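Local structure of uncharacterized protein (Nostoc punctiforme, 2R3S) at residues 21-26 with 61-66; 28-33 with 86-91; 95-100 with 142-147; 103-108 with 134-139. The protein is uncharacterised but is probably an O-methyltransferase, expected to move a methyl group from S-adenosylmethionine to an oxygen of an unidentified substrate. One frame throughout, in Å; residues are numbered along the deposited sequence.

The four contacts run from the dimerisation domain toward the methyltransferase domain. Contacts 1 and 2, with centres 14 Å apart, lie within the dimerisation region and share a core: I23 CD1 meets F32 CZ at 3.4 Å. Contact 2 joins contact 3, again 14 Å between centres, through the salt bridge of R88 NH2 to D96 OD1 at 3.0 Å. The centres of contacts 3 and 4 lie 12 Å apart; both use helix 136-143 and meet around F100. Contacts 1 and 4 do not touch, their centres being 23 Å apart. All four reach the second subunit. A bound 1,2-ethanediol, probably from the crystallisation liquor, lies about 3 Å from the M147 side chain in contact 3.

Contact 1: 21-26 with 61-66; sequences AAIKAA and DYLVII
A22 and L63, with CA atoms 7.4 Å apart, mark the closest backbone approach between 21-26 and 61-66. The axes of residues 21-26 and 61-65 pass 10.5 Å from each other, and their N-to-C directions differ by 123°, so the pair is closer to antiparallel than to parallel. Both helices belong to the O-methyltransferase dimerisation domain, a member of the helix-turn-helix clan, and the contact is part of its buried helical core. At this spacing the two alanines cannot meet the other backbone directly; larger side chains from 61-66 span the gap. L63 does so with a forked end. Its CD1 branch rests on A26 CB at 3.6 Å, while CD2 turns to the previous turn of the helix and lies 4.4 Å from A22 CB. The same CD2 also approaches the tip of I23, at 4.4 Å from CD1. One leucine therefore straddles residues i and i+4 of helix 17-28, with the isoleucine end closing on the second branch. All of these interactions are apolar.

Y62 adds a second, smaller contact. Its CG stands anti to the backbone N (chi1 -171°), and the ring beyond it presents the CD1-CE1 side to A22. Outside the pair, F68 packs on both I23 and L63, and L289 of the second subunit packs on Y62, so the core continues toward the dimer interface. Within 61-66, I66 CG2 sits 3.8 Å above the plane of the Y62 ring, displaced toward its rim, and across the helices A22 CB touches Y62 CE1 at 3.5 Å.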
loop_
_atom_site.group_PDB
_atom_site.type_symbol
_atom_site.label_atom_id
_atom_site.label_comp_id
_atom_site.label_asym_id
_atom_site.label_seq_id
_atom_site.Cartn_x
_atom_site.Cartn_y
_atom_site.Cartn_z
ATOM N N ALA A 21 -3.257 5.039 -3.204
ATOM C CA ALA A 21 -3.888 6.335 -3.302
ATOM C C ALA A 21 -3.532 7.011 -4.641
ATOM O O ALA A 21 -4.386 7.643 -5.248
ATOM C CB ALA A 21 -3.496 7.228 -2.105
ATOM N N ALA A 22 -2.278 6.880 -5.084
ATOM C CA ALA A 22 -1.848 7.476 -6.336
ATOM C C ALA A 22 -2.580 6.859 -7.537
ATOM O O ALA A 22 -3.057 7.603 -8.408
ATOM C CB ALA A 22 -0.337 7.361 -6.509
ATOM N N ILE A 23 -2.679 5.523 -7.586
ATOM C CA ILE A 23 -3.375 4.871 -8.709
ATOM C C ILE A 23 -4.877 5.108 -8.671
ATOM O O ILE A 23 -5.512 5.230 -9.714
ATOM C CB ILE A 23 -3.060 3.349 -8.851
ATOM C CG1 ILE A 23 -3.406 2.875 -10.271
ATOM C CG2 ILE A 23 -3.804 2.514 -7.802
ATOM C CD1 ILE A 23 -2.712 3.636 -11.368
ATOM N N LYS A 24 -5.446 5.206 -7.474
ATOM C CA LYS A 24 -6.844 5.575 -7.346
ATOM C C LYS A 24 -7.091 6.969 -7.922
ATOM O O LYS A 24 -8.009 7.152 -8.723
ATOM C CB LYS A 24 -7.278 5.492 -5.888
ATOM C CG LYS A 24 -8.715 5.878 -5.642
ATOM C CD LYS A 24 -9.109 5.696 -4.171
ATOM C CE LYS A 24 -10.535 6.156 -3.963
ATOM N NZ LYS A 24 -11.082 5.653 -2.730
ATOM N N ALA A 25 -6.278 7.950 -7.544
ATOM C CA ALA A 25 -6.420 9.310 -8.103
ATOM C C ALA A 25 -6.255 9.338 -9.613
ATOM O O ALA A 25 -7.039 9.977 -10.310
ATOM C CB ALA A 25 -5.440 10.316 -7.437
ATOM N N ALA A 26 -5.244 8.638 -10.120
ATOM C CA ALA A 26 -5.011 8.575 -11.567
ATOM C C ALA A 26 -6.239 8.037 -12.297
ATOM O O ALA A 26 -6.649 8.578 -13.317
ATOM C CB ALA A 26 -3.727 7.726 -11.905
ATOM N N ASP A 61 4.786 12.449 -12.018
ATOM C CA ASP A 61 6.175 12.080 -11.666
ATOM C C ASP A 61 6.185 10.825 -10.792
ATOM O O ASP A 61 6.975 9.919 -11.015
ATOM C CB ASP A 61 6.892 13.199 -10.928
ATOM C CG ASP A 61 7.257 14.352 -11.817
ATOM O OD1 ASP A 61 7.383 14.166 -13.040
ATOM O OD2 ASP A 61 7.445 15.461 -11.269
ATOM N N TYR A 62 5.270 10.757 -9.833
ATOM C CA TYR A 62 5.137 9.583 -8.975
ATOM C C TYR A 62 4.718 8.357 -9.776
ATOM O O TYR A 62 5.272 7.281 -9.599
ATOM C CB TYR A 62 4.129 9.874 -7.854
ATOM C CG TYR A 62 4.052 8.826 -6.764
ATOM C CD1 TYR A 62 3.182 7.754 -6.868
ATOM C CD2 TYR A 62 4.853 8.908 -5.638
ATOM C CE1 TYR A 62 3.108 6.796 -5.866
ATOM C CE2 TYR A 62 4.790 7.956 -4.635
ATOM C CZ TYR A 62 3.924 6.904 -4.760
ATOM O OH TYR A 62 3.842 5.983 -3.762
ATOM N N LEU A 63 3.756 8.521 -10.681
ATOM C CA LEU A 63 3.362 7.420 -11.567
ATOM C C LEU A 63 4.510 6.929 -12.478
ATOM O O LEU A 63 4.539 5.787 -12.841
ATOM C CB LEU A 63 2.120 7.812 -12.389
ATOM C CG LEU A 63 0.828 7.998 -11.565
ATOM C CD1 LEU A 63 -0.266 8.554 -12.483
ATOM C CD2 LEU A 63 0.312 6.729 -10.787
ATOM N N VAL A 64 5.427 7.814 -12.848
ATOM C CA VAL A 64 6.649 7.449 -13.533
ATOM C C VAL A 64 7.543 6.644 -12.566
ATOM O O VAL A 64 7.962 5.519 -12.886
ATOM C CB VAL A 64 7.399 8.665 -14.061
ATOM C CG1 VAL A 64 8.813 8.256 -14.582
ATOM C CG2 VAL A 64 6.570 9.378 -15.160
ATOM N N ILE A 65 7.778 7.200 -11.381
ATOM C CA ILE A 65 8.598 6.519 -10.362
ATOM C C ILE A 65 8.103 5.073 -10.114
ATOM O O ILE A 65 8.891 4.155 -10.157
ATOM C CB ILE A 65 8.663 7.287 -9.027
ATOM C CG1 ILE A 65 9.319 8.663 -9.221
ATOM C CG2 ILE A 65 9.440 6.471 -7.970
ATOM C CD1 ILE A 65 9.126 9.558 -8.019
ATOM N N ILE A 66 6.810 4.858 -9.926
ATOM C CA ILE A 66 6.332 3.498 -9.672
ATOM C C ILE A 66 5.954 2.662 -10.938
ATOM O O ILE A 66 5.451 1.586 -10.812
ATOM C CB ILE A 66 5.228 3.506 -8.559
ATOM C CG1 ILE A 66 3.875 4.006 -9.097
ATOM C CG2 ILE A 66 5.697 4.391 -7.425
ATOM C CD1 ILE A 66 2.760 3.991 -8.085
#

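Contact 2: 28-33 with 86-91; sequences ELNVFT and LDRQSK
N30 and R88 cross at about a right angle, with the amide and guanidinium planes turned 52° against each other. R88 runs extended from CG to NE and delivers its NE-H almost straight to N30 OD1 (3.0 Å, 175°). The acceptor lies in the guanidinium plane, whereas seen from N30 the donor stands above the carbonyl plane. Water 1 lies 2.7 Å from the same OD1, to which it probably donates, and accepts from R88 NH2, which also forms a salt bridge with D96 OD1. An alanine at N30 would probably leave R88 NE and water 1 without this acceptor and the guanidinium freer to turn.

T33 meets R88 nearer the backbone: the threonine hydroxyl OG1 accepts from R88 N at 3.0 Å. The segments carry two backbone motifs. N30 ends helix 17-28 in a Schellman motif, with positive phi, just ahead of helix 31-35. D87 begins a type I beta turn to S90, and its OD1 accepts from Q89 N at 3.0 Å, an Asx turn; D87 OD2 is hydrogen-bonded to S36 OG. Water 3 donates both to D87 OD1 and to T33 O.

F32 and L86 form the apolar side, lying side by side and pointing the same way. L86 CD1 stands over a face of the phenyl ring, 4.0 Å from its centroid and 14° off the normal, a CH-pi contact. Nearer the backbone, L86 CB touches F32 CD2 at 3.7 Å.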
loop_
_atom_site.group_PDB
_atom_site.type_symbol
_atom_site.label_atom_id
_atom_site.label_comp_id
_atom_site.label_asym_id
_atom_site.label_seq_id
_atom_site.Cartn_x
_atom_site.Cartn_y
_atom_site.Cartn_z
ATOM N N GLU A 28 -9.512 7.777 -11.171
ATOM C CA GLU A 28 -10.631 8.675 -10.959
ATOM C C GLU A 28 -10.520 9.929 -11.813
ATOM O O GLU A 28 -11.515 10.468 -12.227
ATOM C CB GLU A 28 -10.727 9.098 -9.498
ATOM C CG GLU A 28 -11.134 7.996 -8.587
ATOM C CD GLU A 28 -11.272 8.414 -7.145
ATOM O OE1 GLU A 28 -10.713 9.442 -6.718
ATOM O OE2 GLU A 28 -11.903 7.648 -6.427
ATOM N N LEU A 29 -9.308 10.390 -12.083
ATOM C CA LEU A 29 -9.121 11.607 -12.870
ATOM C C LEU A 29 -8.961 11.336 -14.360
ATOM O O LEU A 29 -8.826 12.260 -15.138
ATOM C CB LEU A 29 -7.917 12.391 -12.346
ATOM C CG LEU A 29 -8.080 13.009 -10.959
ATOM C CD1 LEU A 29 -6.769 13.662 -10.514
ATOM C CD2 LEU A 29 -9.210 14.008 -10.974
ATOM N N ASN A 30 -8.995 10.072 -14.762
ATOM C CA ASN A 30 -8.850 9.681 -16.159
ATOM C C ASN A 30 -7.491 10.035 -16.769
ATOM O O ASN A 30 -7.373 10.208 -17.976
ATOM C CB ASN A 30 -9.982 10.256 -17.003
ATOM C CG ASN A 30 -11.228 9.405 -16.968
ATOM O OD1 ASN A 30 -11.342 8.468 -16.176
ATOM N ND2 ASN A 30 -12.184 9.738 -17.837
ATOM N N VAL A 31 -6.449 10.073 -15.949
ATOM C CA VAL A 31 -5.159 10.528 -16.431
ATOM C C VAL A 31 -4.697 9.700 -17.631
ATOM O O VAL A 31 -4.213 10.243 -18.616
ATOM C CB VAL A 31 -4.082 10.482 -15.341
ATOM C CG1 VAL A 31 -2.759 10.869 -15.936
ATOM C CG2 VAL A 31 -4.457 11.397 -14.141
ATOM N N PHE A 32 -4.828 8.385 -17.540
ATOM C CA PHE A 32 -4.310 7.485 -18.596
ATOM C C PHE A 32 -5.065 7.625 -19.917
ATOM O O PHE A 32 -4.480 7.490 -20.973
ATOM C CB PHE A 32 -4.395 6.034 -18.133
ATOM C CG PHE A 32 -3.768 5.796 -16.813
ATOM C CD1 PHE A 32 -2.387 5.802 -16.681
ATOM C CD2 PHE A 32 -4.550 5.588 -15.681
ATOM C CE1 PHE A 32 -1.787 5.581 -15.426
ATOM C CE2 PHE A 32 -3.955 5.355 -14.433
ATOM C CZ PHE A 32 -2.579 5.345 -14.316
ATOM N N THR A 33 -6.379 7.855 -19.828
ATOM C CA THR A 33 -7.245 8.115 -20.984
ATOM C C THR A 33 -6.872 9.411 -21.697
ATOM O O THR A 33 -6.963 9.493 -22.926
ATOM C CB THR A 33 -8.723 8.154 -20.539
ATOM O OG1 THR A 33 -9.054 6.894 -19.924
ATOM C CG2 THR A 33 -9.673 8.418 -21.716
ATOM N N LEU A 86 -5.485 0.626 -18.773
ATOM C CA LEU A 86 -5.876 1.780 -17.960
ATOM C C LEU A 86 -6.423 2.966 -18.740
ATOM O O LEU A 86 -6.980 3.918 -18.138
ATOM C CB LEU A 86 -4.690 2.219 -17.105
ATOM C CG LEU A 86 -4.273 1.176 -16.048
ATOM C CD1 LEU A 86 -3.010 1.627 -15.319
ATOM C CD2 LEU A 86 -5.458 0.900 -15.102
ATOM N N ASP A 87 -6.278 2.887 -20.064
ATOM C CA ASP A 87 -6.831 3.836 -21.015
ATOM C C ASP A 87 -8.217 3.339 -21.385
ATOM O O ASP A 87 -8.353 2.248 -21.920
ATOM C CB ASP A 87 -5.925 3.855 -22.255
ATOM C CG ASP A 87 -6.394 4.797 -23.314
ATOM O OD1 ASP A 87 -7.462 5.392 -23.137
ATOM O OD2 ASP A 87 -5.670 4.941 -24.313
ATOM N N ARG A 88 -9.237 4.148 -21.093
ATOM C CA ARG A 88 -10.639 3.801 -21.328
ATOM C C ARG A 88 -10.947 3.504 -22.799
ATOM O O ARG A 88 -11.956 2.916 -23.102
ATOM C CB ARG A 88 -11.545 4.927 -20.868
ATOM C CG ARG A 88 -11.675 5.028 -19.405
ATOM C CD ARG A 88 -12.675 6.109 -19.020
ATOM N NE ARG A 88 -12.742 6.232 -17.568
ATOM C CZ ARG A 88 -13.375 5.399 -16.760
ATOM N NH1 ARG A 88 -14.013 4.338 -17.231
ATOM N NH2 ARG A 88 -13.341 5.615 -15.455
ATOM N N GLN A 89 -10.072 3.950 -23.690
ATOM C CA GLN A 89 -10.202 3.746 -25.114
ATOM C C GLN A 89 -9.941 2.293 -25.452
ATOM O O GLN A 89 -10.393 1.831 -26.474
ATOM C CB GLN A 89 -9.244 4.711 -25.854
ATOM C CG GLN A 89 -8.750 4.293 -27.254
ATOM C CD GLN A 89 -9.887 4.056 -28.241
ATOM O OE1 GLN A 89 -11.042 4.479 -28.027
ATOM N NE2 GLN A 89 -9.573 3.357 -29.331
ATOM N N SER A 90 -9.228 1.568 -24.596
ATOM C CA SER A 90 -8.875 0.179 -24.845
ATOM C C SER A 90 -10.012 -0.761 -24.444
ATOM O O SER A 90 -10.660 -0.563 -23.412
ATOM C CB SER A 90 -7.638 -0.212 -24.045
ATOM O OG SER A 90 -7.367 -1.613 -24.139
ATOM N N LYS A 91 -10.215 -1.798 -25.258
ATOM C CA LYS A 91 -11.176 -2.856 -24.986
ATOM C C LYS A 91 -10.806 -3.640 -23.729
ATOM O O LYS A 91 -11.655 -4.306 -23.158
ATOM C CB LYS A 91 -11.286 -3.806 -26.207
HETATM O O HOH W 1 -12.611 8.077 -13.770
HETATM O O HOH W 2 -7.940 6.447 -17.379
HETATM O O HOH W 3 -8.090 7.581 -24.563
#

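Contact 3: 95-100 with 142-147; sequences GDAIEF and KAMSPM
M144, a selenomethionine, carries its side chain from the end of helix 136-143 across to A97 and F100. From CB the chain heads for F100, which it crosses at about a right angle. CG lies 4.0 Å from both F100 CB and F100 CD2. The chain then bends at chi2 (-71°), and this brings SE 3.8 Å from A97 CB. The same SE is 4.0 Å from F100 CD2 and 5.1 Å from the ring centroid, 61° off the ring normal: an oblique Met-aromatic contact. At the tip, within 142-147, M144 CE lies 3.4 Å from M147 CE. That second selenomethionine folds back so that M147 CE also reaches A97 CB at 3.9 Å. A97 CB is thus met by two selenomethionines.

The neighbouring A143 brings the backbones close, its CA only 4.9 Å from that of A97. Its CB fits against the 3-10 turn and F100, 3.6 Å from D96 O.

The contact lays residues 96-100, with helix 98-101, against the C-terminal end of helix 136-143. F140 of that second helix meets the F100 ring edge-to-face, and F11 of the second subunit packs on both A97 and M147, so the junction also borders the dimer interface.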
loop_
_atom_site.group_PDB
_atom_site.type_symbol
_atom_site.label_atom_id
_atom_site.label_comp_id
_atom_site.label_asym_id
_atom_site.label_seq_id
_atom_site.Cartn_x
_atom_site.Cartn_y
_atom_site.Cartn_z
ATOM N N GLY A 95 -9.631 -0.557 -15.287
ATOM C CA GLY A 95 -9.437 0.426 -14.246
ATOM C C GLY A 95 -10.568 0.573 -13.247
ATOM O O GLY A 95 -10.312 0.946 -12.127
ATOM N N ASP A 96 -11.810 0.294 -13.640
ATOM C CA ASP A 96 -12.921 0.467 -12.713
ATOM C C ASP A 96 -13.063 -0.679 -11.726
ATOM O O ASP A 96 -13.955 -0.647 -10.878
ATOM C CB ASP A 96 -14.212 0.765 -13.461
ATOM C CG ASP A 96 -14.162 2.134 -14.207
ATOM O OD1 ASP A 96 -13.271 2.990 -13.951
ATOM O OD2 ASP A 96 -15.021 2.338 -15.068
ATOM N N ALA A 97 -12.160 -1.661 -11.787
ATOM C CA ALA A 97 -12.094 -2.688 -10.735
ATOM C C ALA A 97 -11.927 -2.049 -9.356
ATOM O O ALA A 97 -12.332 -2.648 -8.346
ATOM C CB ALA A 97 -10.952 -3.728 -11.008
ATOM N N ILE A 98 -11.340 -0.848 -9.295
ATOM C CA ILE A 98 -11.158 -0.161 -8.004
ATOM C C ILE A 98 -12.496 0.112 -7.292
ATOM O O ILE A 98 -12.521 0.336 -6.085
ATOM C CB ILE A 98 -10.355 1.195 -8.110
ATOM C CG1 ILE A 98 -11.122 2.254 -8.929
ATOM C CG2 ILE A 98 -8.942 0.971 -8.660
ATOM C CD1 ILE A 98 -10.548 3.738 -8.737
ATOM N N GLU A 99 -13.603 0.100 -8.021
ATOM C CA GLU A 99 -14.911 0.285 -7.379
ATOM C C GLU A 99 -15.253 -0.792 -6.358
ATOM O O GLU A 99 -15.974 -0.537 -5.386
ATOM C CB GLU A 99 -16.006 0.409 -8.430
ATOM C CG GLU A 99 -15.983 1.784 -9.133
ATOM C CD GLU A 99 -16.972 1.873 -10.310
ATOM O OE1 GLU A 99 -17.857 0.975 -10.436
ATOM O OE2 GLU A 99 -16.843 2.837 -11.119
ATOM N N PHE A 100 -14.735 -1.994 -6.591
ATOM C CA PHE A 100 -14.741 -3.064 -5.606
ATOM C C PHE A 100 -13.457 -3.052 -4.769
ATOM O O PHE A 100 -13.532 -2.977 -3.536
ATOM C CB PHE A 100 -14.927 -4.434 -6.282
ATOM C CG PHE A 100 -14.749 -5.583 -5.334
ATOM C CD1 PHE A 100 -15.765 -5.940 -4.459
ATOM C CD2 PHE A 100 -13.568 -6.270 -5.281
ATOM C CE1 PHE A 100 -15.589 -6.961 -3.551
ATOM C CE2 PHE A 100 -13.379 -7.285 -4.367
ATOM C CZ PHE A 100 -14.396 -7.634 -3.499
ATOM N N LYS A 142 -20.555 -5.929 -10.677
ATOM C CA LYS A 142 -20.462 -4.893 -11.698
ATOM C C LYS A 142 -19.017 -4.605 -12.095
ATOM O O LYS A 142 -18.729 -4.396 -13.271
ATOM C CB LYS A 142 -21.118 -3.580 -11.224
ATOM C CG LYS A 142 -22.621 -3.653 -10.939
ATOM C CD LYS A 142 -23.192 -2.247 -10.681
ATOM C CE LYS A 142 -24.593 -2.241 -10.083
ATOM N NZ LYS A 142 -25.543 -3.094 -10.840
ATOM N N ALA A 143 -18.120 -4.562 -11.121
ATOM C CA ALA A 143 -16.781 -3.999 -11.331
ATOM C C ALA A 143 -15.744 -5.038 -11.759
ATOM O O ALA A 143 -14.756 -4.702 -12.401
ATOM C CB ALA A 143 -16.301 -3.284 -10.052
HETATM N N MSE A 144 -15.945 -6.294 -11.374
HETATM C CA MSE A 144 -14.904 -7.310 -11.516
HETATM C C MSE A 144 -15.162 -8.262 -12.690
HETATM O O MSE A 144 -14.313 -9.092 -13.002
HETATM C CB MSE A 144 -14.764 -8.102 -10.221
HETATM C CG MSE A 144 -14.423 -7.268 -9.044
HETATM SE SE MSE A 144 -12.595 -6.594 -9.122
HETATM C CE MSE A 144 -11.680 -8.287 -8.742
ATOM N N SER A 145 -16.305 -8.129 -13.356
ATOM C CA SER A 145 -16.657 -9.022 -14.453
ATOM C C SER A 145 -15.713 -9.006 -15.679
ATOM O O SER A 145 -15.542 -10.042 -16.308
ATOM C CB SER A 145 -18.103 -8.797 -14.878
ATOM O OG SER A 145 -18.267 -7.547 -15.501
ATOM N N PRO A 146 -15.115 -7.846 -16.033
ATOM C CA PRO A 146 -14.138 -7.817 -17.143
ATOM C C PRO A 146 -12.993 -8.835 -17.059
ATOM O O PRO A 146 -12.698 -9.497 -18.047
ATOM C CB PRO A 146 -13.604 -6.373 -17.104
ATOM C CG PRO A 146 -14.760 -5.587 -16.519
ATOM C CD PRO A 146 -15.334 -6.494 -15.481
HETATM N N MSE A 147 -12.406 -8.995 -15.882
HETATM C CA MSE A 147 -11.353 -9.975 -15.680
HETATM C C MSE A 147 -11.849 -11.403 -15.577
HETATM O O MSE A 147 -11.024 -12.324 -15.559
HETATM C CB MSE A 147 -10.553 -9.658 -14.419
HETATM C CG MSE A 147 -9.829 -8.335 -14.509
HETATM SE SE MSE A 147 -11.027 -6.933 -13.891
HETATM C CE MSE A 147 -10.927 -7.513 -11.988
#

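Contact 4: 103-108 with 134-139; sequences SPMITN and HPVWVQ
Two side-chain capping bonds lie where M105 packs against H134, P135 and V136, one at the S103 N-cap of helix 104-107 and one at H134, before helix 136-143 of the O-methyltransferase family region. S103 accepts from M105 N through OG at 3.1 Å. H134 accepts from V136 N through ND1 at 3.2 Å, with the donor only 3° out of the ring plane and the N-H pointing nearly straight at the nitrogen (167°). As an acceptor, ND1 is probably unprotonated, with any ring proton on NE2.

M105 is a selenomethionine modelled in two conformers, so the SE contacts described here hold for one of them and are less certain. In that conformer SE lies 3.8 Å from H134 CE1, at the edge of the imidazole; the line from the ring centroid to SE is 77° off the normal. The same SE lies 3.7 Å from P135 CG. An alanine at H134 would probably leave V136 N without its cap and, in this conformer, open a gap beside the selenium of M105.

F100 packs on both I106 and V136, and Y17 of the second subunit packs on I106. V136 meets M105 and I106 with one methyl, CG2, which stands anti to its backbone N. That methyl lies 3.6 Å from M105 CB and 3.8 Å from I106 CG1.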
loop_
_atom_site.group_PDB
_atom_site.type_symbol
_atom_site.label_atom_id
_atom_site.label_comp_id
_atom_site.label_asym_id
_atom_site.label_seq_id
_atom_site.Cartn_x
_atom_site.Cartn_y
_atom_site.Cartn_z
ATOM N N SER A 103 -13.185 -0.298 -2.481
ATOM C CA SER A 103 -14.391 -0.014 -1.709
ATOM C C SER A 103 -14.066 -0.018 -0.239
ATOM O O SER A 103 -13.365 -0.908 0.244
ATOM C CB SER A 103 -15.477 -1.070 -1.924
ATOM O OG SER A 103 -16.560 -0.822 -1.034
ATOM N N PRO A 104 -14.572 0.972 0.502
ATOM C CA PRO A 104 -14.305 0.944 1.945
ATOM C C PRO A 104 -14.846 -0.315 2.593
ATOM O O PRO A 104 -14.355 -0.729 3.621
ATOM C CB PRO A 104 -14.991 2.196 2.480
ATOM C CG PRO A 104 -15.795 2.774 1.355
ATOM C CD PRO A 104 -15.324 2.163 0.066
HETATM N N MSE A 105 -15.820 -0.946 1.957
HETATM C CA MSE A 105 -16.399 -2.194 2.426
HETATM C C MSE A 105 -15.359 -3.322 2.407
HETATM O O MSE A 105 -15.468 -4.291 3.136
HETATM C CB MSE A 105 -17.619 -2.544 1.558
HETATM C CG MSE A 105 -18.675 -1.421 1.517
HETATM SE SE MSE A 105 -20.316 -1.799 0.537
HETATM C CE MSE A 105 -19.855 -1.037 -1.210
ATOM N N ILE A 106 -14.345 -3.176 1.562
ATOM C CA ILE A 106 -13.196 -4.098 1.527
ATOM C C ILE A 106 -12.005 -3.534 2.322
ATOM O O ILE A 106 -11.472 -4.216 3.184
ATOM C CB ILE A 106 -12.786 -4.415 0.074
ATOM C CG1 ILE A 106 -13.908 -5.193 -0.623
ATOM C CG2 ILE A 106 -11.495 -5.229 0.042
ATOM C CD1 ILE A 106 -14.303 -6.519 0.151
ATOM N N THR A 107 -11.608 -2.288 2.049
ATOM C CA THR A 107 -10.392 -1.705 2.641
ATOM C C THR A 107 -10.466 -1.474 4.163
ATOM O O THR A 107 -9.435 -1.488 4.832
ATOM C CB THR A 107 -9.970 -0.357 1.959
ATOM O OG1 THR A 107 -10.933 0.650 2.260
ATOM C CG2 THR A 107 -9.815 -0.483 0.428
ATOM N N ASN A 108 -11.668 -1.261 4.702
ATOM C CA ASN A 108 -11.873 -1.139 6.146
ATOM C C ASN A 108 -11.405 -2.342 6.961
ATOM O O ASN A 108 -10.968 -2.147 8.070
ATOM C CB ASN A 108 -13.332 -0.906 6.504
ATOM C CG ASN A 108 -13.783 0.507 6.256
ATOM O OD1 ASN A 108 -12.993 1.405 5.935
ATOM N ND2 ASN A 108 -15.092 0.712 6.396
ATOM N N HIS A 134 -24.959 -8.367 1.501
ATOM C CA HIS A 134 -23.999 -7.287 1.651
ATOM C C HIS A 134 -23.815 -6.644 0.271
ATOM O O HIS A 134 -23.660 -7.363 -0.734
ATOM C CB HIS A 134 -22.668 -7.812 2.192
ATOM C CG HIS A 134 -21.771 -6.741 2.741
ATOM N ND1 HIS A 134 -21.278 -5.714 1.966
ATOM C CD2 HIS A 134 -21.284 -6.538 3.987
ATOM C CE1 HIS A 134 -20.530 -4.923 2.713
ATOM N NE2 HIS A 134 -20.524 -5.395 3.947
ATOM N N PRO A 135 -23.896 -5.296 0.193
ATOM C CA PRO A 135 -23.846 -4.625 -1.115
ATOM C C PRO A 135 -22.488 -4.655 -1.824
ATOM O O PRO A 135 -22.413 -4.332 -3.005
ATOM C CB PRO A 135 -24.254 -3.190 -0.782
ATOM C CG PRO A 135 -23.840 -3.006 0.636
ATOM C CD PRO A 135 -24.099 -4.331 1.295
ATOM N N VAL A 136 -21.426 -5.037 -1.121
ATOM C CA VAL A 136 -20.113 -5.152 -1.738
ATOM C C VAL A 136 -20.122 -6.183 -2.892
ATOM O O VAL A 136 -19.299 -6.093 -3.793
ATOM C CB VAL A 136 -18.987 -5.411 -0.689
ATOM C CG1 VAL A 136 -18.914 -6.898 -0.252
ATOM C CG2 VAL A 136 -17.653 -4.888 -1.215
ATOM N N TRP A 137 -21.086 -7.098 -2.888
ATOM C CA TRP A 137 -21.174 -8.149 -3.909
ATOM C C TRP A 137 -21.877 -7.684 -5.165
ATOM O O TRP A 137 -21.612 -8.219 -6.245
ATOM C CB TRP A 137 -21.740 -9.456 -3.318
ATOM C CG TRP A 137 -20.871 -9.893 -2.169
ATOM C CD1 TRP A 137 -21.253 -10.052 -0.863
ATOM C CD2 TRP A 137 -19.445 -10.151 -2.198
ATOM N NE1 TRP A 137 -20.169 -10.383 -0.088
ATOM C CE2 TRP A 137 -19.048 -10.439 -0.873
ATOM C CE3 TRP A 137 -18.472 -10.171 -3.214
ATOM C CZ2 TRP A 137 -17.724 -10.742 -0.537
ATOM C CZ3 TRP A 137 -17.149 -10.469 -2.872
ATOM C CH2 TRP A 137 -16.792 -10.741 -1.553
ATOM N N VAL A 138 -22.688 -6.625 -5.052
ATOM C CA VAL A 138 -23.183 -5.918 -6.232
ATOM C C VAL A 138 -22.022 -5.177 -6.886
ATOM O O VAL A 138 -21.869 -5.248 -8.104
ATOM C CB VAL A 138 -24.368 -4.982 -5.894
ATOM C CG1 VAL A 138 -24.911 -4.228 -7.156
ATOM C CG2 VAL A 138 -25.466 -5.785 -5.224
ATOM N N GLN A 139 -21.195 -4.503 -6.085
ATOM C CA GLN A 139 -20.003 -3.850 -6.623
ATOM C C GLN A 139 -19.053 -4.858 -7.259
ATOM O O GLN A 139 -18.540 -4.602 -8.348
ATOM C CB GLN A 139 -19.264 -3.013 -5.568
ATOM C CG GLN A 139 -19.924 -1.686 -5.254
ATOM C CD GLN A 139 -20.254 -0.895 -6.507
ATOM O OE1 GLN A 139 -19.361 -0.519 -7.267
ATOM N NE2 GLN A 139 -21.552 -0.677 -6.747
#